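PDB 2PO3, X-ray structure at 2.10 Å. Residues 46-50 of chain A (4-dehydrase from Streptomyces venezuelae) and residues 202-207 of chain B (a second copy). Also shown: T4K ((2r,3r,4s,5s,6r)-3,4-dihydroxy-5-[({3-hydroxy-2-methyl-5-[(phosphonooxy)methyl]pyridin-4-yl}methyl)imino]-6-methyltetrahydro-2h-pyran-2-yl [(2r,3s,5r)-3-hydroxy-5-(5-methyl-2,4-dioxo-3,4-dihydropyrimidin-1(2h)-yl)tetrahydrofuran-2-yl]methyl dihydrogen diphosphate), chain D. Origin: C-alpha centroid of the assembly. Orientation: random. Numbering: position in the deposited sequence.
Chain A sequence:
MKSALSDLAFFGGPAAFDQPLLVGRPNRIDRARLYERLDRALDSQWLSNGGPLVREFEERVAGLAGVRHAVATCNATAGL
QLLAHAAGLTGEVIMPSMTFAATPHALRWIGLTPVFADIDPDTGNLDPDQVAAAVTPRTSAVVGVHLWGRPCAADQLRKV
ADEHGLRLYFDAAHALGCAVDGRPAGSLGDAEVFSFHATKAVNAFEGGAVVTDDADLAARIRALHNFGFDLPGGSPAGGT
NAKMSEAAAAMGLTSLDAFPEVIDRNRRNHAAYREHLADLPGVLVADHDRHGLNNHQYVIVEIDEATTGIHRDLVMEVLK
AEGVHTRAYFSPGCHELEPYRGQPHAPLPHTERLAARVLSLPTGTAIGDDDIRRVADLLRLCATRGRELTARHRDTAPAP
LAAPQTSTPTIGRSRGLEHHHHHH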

# COMPACT_ATOMS: atom_id res chain seq x y z
N TRP A 46 -4.61 -0.29 -19.14
CA TRP A 46 -4.47 0.74 -18.15
C TRP A 46 -4.77 -0.03 -16.85
O TRP A 46 -5.95 -0.30 -16.54
CB TRP A 46 -5.48 1.87 -18.40
CG TRP A 46 -5.22 3.06 -17.55
CD1 TRP A 46 -4.43 3.09 -16.45
CD2 TRP A 46 -5.74 4.37 -17.70
NE1 TRP A 46 -4.40 4.34 -15.91
CE2 TRP A 46 -5.20 5.16 -16.66
CE3 TRP A 46 -6.61 4.97 -18.62
CZ2 TRP A 46 -5.51 6.52 -16.53
CZ3 TRP A 46 -6.90 6.31 -18.49
CH2 TRP A 46 -6.36 7.08 -17.46
N LEU A 47 -3.71 -0.43 -16.13
CA LEU A 47 -3.79 -1.21 -14.89
C LEU A 47 -3.72 -0.48 -13.53
O LEU A 47 -4.21 -0.99 -12.51
CB LEU A 47 -2.82 -2.41 -14.92
CG LEU A 47 -2.76 -3.06 -16.29
CD1 LEU A 47 -1.59 -4.05 -16.36
CD2 LEU A 47 -4.10 -3.75 -16.60
N SER A 48 -3.11 0.70 -13.49
CA SER A 48 -3.02 1.45 -12.24
C SER A 48 -2.86 2.92 -12.57
O SER A 48 -3.14 3.34 -13.70
CB SER A 48 -1.87 0.96 -11.35
OG SER A 48 -2.05 1.50 -10.04
N ASN A 49 -2.39 3.67 -11.55
CA ASN A 49 -2.15 5.09 -11.64
C ASN A 49 -3.33 5.84 -12.19
O ASN A 49 -3.33 6.22 -13.37
CB ASN A 49 -0.91 5.40 -12.51
CG ASN A 49 0.38 4.74 -12.01
OD1 ASN A 49 0.34 3.81 -11.18
ND2 ASN A 49 1.52 5.20 -12.53
N GLY A 50 -4.32 6.04 -11.34
CA GLY A 50 -5.55 6.77 -11.65
C GLY A 50 -6.36 6.36 -12.89
O GLY A 50 -6.82 7.22 -13.63
N VAL B 202 8.00 -7.42 -14.82
CA VAL B 202 7.09 -8.28 -14.06
C VAL B 202 6.07 -7.34 -13.40
O VAL B 202 6.44 -6.39 -12.67
CB VAL B 202 7.75 -9.30 -13.13
CG1 VAL B 202 6.69 -10.12 -12.40
CG2 VAL B 202 8.63 -10.26 -13.92
N ASN B 203 4.79 -7.59 -13.71
CA ASN B 203 3.64 -6.83 -13.26
C ASN B 203 2.63 -7.57 -12.34
O ASN B 203 2.27 -8.70 -12.60
CB ASN B 203 3.01 -6.22 -14.53
CG ASN B 203 1.51 -6.05 -14.61
OD1 ASN B 203 0.85 -5.76 -13.60
ND2 ASN B 203 0.96 -6.10 -15.82
N ALA B 204 2.17 -6.92 -11.25
CA ALA B 204 1.19 -7.48 -10.32
C ALA B 204 0.18 -6.39 -10.03
O ALA B 204 -0.38 -6.27 -8.93
CB ALA B 204 1.92 -7.79 -9.02
N PHE B 205 -0.01 -5.55 -11.05
CA PHE B 205 -0.85 -4.36 -11.01
C PHE B 205 -0.11 -3.35 -10.18
O PHE B 205 0.32 -2.32 -10.68
CB PHE B 205 -2.27 -4.48 -10.51
CG PHE B 205 -2.97 -5.57 -11.21
CD1 PHE B 205 -3.30 -6.73 -10.50
CD2 PHE B 205 -3.32 -5.44 -12.55
CE1 PHE B 205 -3.98 -7.78 -11.12
CE2 PHE B 205 -3.99 -6.49 -13.18
CZ PHE B 205 -4.32 -7.64 -12.46
N GLU B 206 0.08 -3.70 -8.91
CA GLU B 206 0.84 -2.81 -8.01
C GLU B 206 1.46 -3.78 -7.07
O GLU B 206 0.75 -4.69 -6.64
CB GLU B 206 -0.03 -1.84 -7.19
CG GLU B 206 -0.52 -0.59 -7.97
CD GLU B 206 0.47 0.54 -7.96
OE1 GLU B 206 1.49 0.53 -7.32
OE2 GLU B 206 0.11 1.55 -8.72
N GLY B 207 2.73 -3.62 -6.75
CA GLY B 207 3.32 -4.55 -5.81
C GLY B 207 4.82 -4.43 -5.71
O GLY B 207 5.49 -3.73 -6.48
N1L T4K D . 12.50 2.78 -7.13
C2L T4K D . 12.66 2.99 -8.42
C2A T4K D . 14.07 3.18 -8.96
C3L T4K D . 11.56 3.03 -9.28
O3L T4K D . 11.73 3.24 -10.63
C4L T4K D . 10.26 2.84 -8.74
C4A T4K D . 9.14 2.89 -9.59
C5L T4K D . 10.14 2.61 -7.33
C6L T4K D . 11.31 2.58 -6.58
C5B T4K D . 8.77 2.44 -6.65
OP4 T4K D . 8.17 1.25 -7.11
PL T4K D . 6.60 1.21 -6.75
OP1 T4K D . 5.76 2.02 -7.83
OP2 T4K D . 6.20 -0.35 -6.85
OP3 T4K D . 6.26 1.78 -5.27
C1G T4K D . 6.39 4.69 -13.37
C2G T4K D . 5.87 3.75 -12.24
O2G T4K D . 4.68 4.30 -11.65
C3G T4K D . 6.94 3.45 -11.14
O3G T4K D . 6.52 2.29 -10.41
C4G T4K D . 8.30 3.21 -11.81
N4A T4K D . 9.34 3.11 -10.89
C5G T4K D . 8.58 4.42 -12.68
C6G T4K D . 10.06 4.42 -13.11
O5G T4K D . 7.72 4.38 -13.81
P2 T4K D . 5.29 7.18 -13.75
O3P T4K D . 5.20 8.54 -12.86
O4P T4K D . 5.89 7.54 -15.21
OPP T4K D . 3.80 6.53 -13.86
P T4K D . 3.17 6.74 -15.35
O1P T4K D . 1.56 6.60 -15.27
O2P T4K D . 3.55 8.20 -15.92
O5 T4K D . 3.74 5.59 -16.34
C5 T4K D . 4.41 6.23 -17.42
C4 T4K D . 4.32 5.35 -18.67
O4 T4K D . 3.73 4.05 -18.34
C3 T4K D . 3.42 6.01 -19.74
O3 T4K D . 4.04 5.97 -21.05
C2 T4K D . 2.11 5.17 -19.68
C1 T4K D . 2.60 3.80 -19.20
N11 T4K D . 1.54 3.06 -18.48
C61 T4K D . 1.34 3.28 -17.14
C51 T4K D . 0.39 2.58 -16.47
C5A T4K D . 0.15 2.82 -15.00
C21 T4K D . 0.79 2.13 -19.13
O21 T4K D . 0.96 1.91 -20.32
N31 T4K D . -0.15 1.43 -18.49
C41 T4K D . -0.37 1.62 -17.18
O41 T4K D . -1.22 0.97 -16.61
O1G T4K D . 6.26 6.09 -13.03

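Neither stretch forms a regular helix or strand, so the contact joins two loops and no backbone hydrogen bond links them. The backbones come closest at Leu A47 and Phe B205, whose CA atoms lie 5.8 Å apart, and the two segments together bury 237 Å².

Trp A46 is out of reach of the chain B stretch and makes no contact with it. Its indole instead turns back on its own loop, where Trp A46 NE1 makes weak hydrogen bonds to Ser A48 O (2.7 Å, 125° at the hydrogen) and Asn A49 O (3.3 Å, 151°).

Leu A47 works on two fronts. Leu A47 N donates to T4K O41 at 2.9 Å and 154°, while the CA-to-CB bond of the residue points toward chain B. There Leu A47 CB lies 3.9 Å from Phe B205 CD2, near the plane of the ring, an apolar contact at the ring edge. Leu A47 CD1 also comes within 3.3 Å of Asn B203 ND2, a close approach between a methyl and an amide nitrogen. That amide group is anchored within its own loop, because Phe B205 N donates to Asn B203 OD1 at 2.7 Å and 160°.

Ser A48 supplies the one hydrogen bond across the stretches: Ser A48 OG donates to Glu B206 OE2 at 2.5 Å, a short distance consistent with a hydroxyl meeting a carboxylate oxygen. The CA-to-CB bond of Glu B206 runs sideways, but the end of its side chain comes nearer and closes the gap.

Asn A49 OD1 lies 3.3 Å from Glu B206 OE2, but both are acceptors and do not bond; each is satisfied elsewhere in the structure. The amide's other end serves the ligand: Asn A49 ND2 donates to T4K O1P at 3.1 Å and 149°. Gly A50, at phi 53° and psi 44°, makes no contact with the chain B stretch.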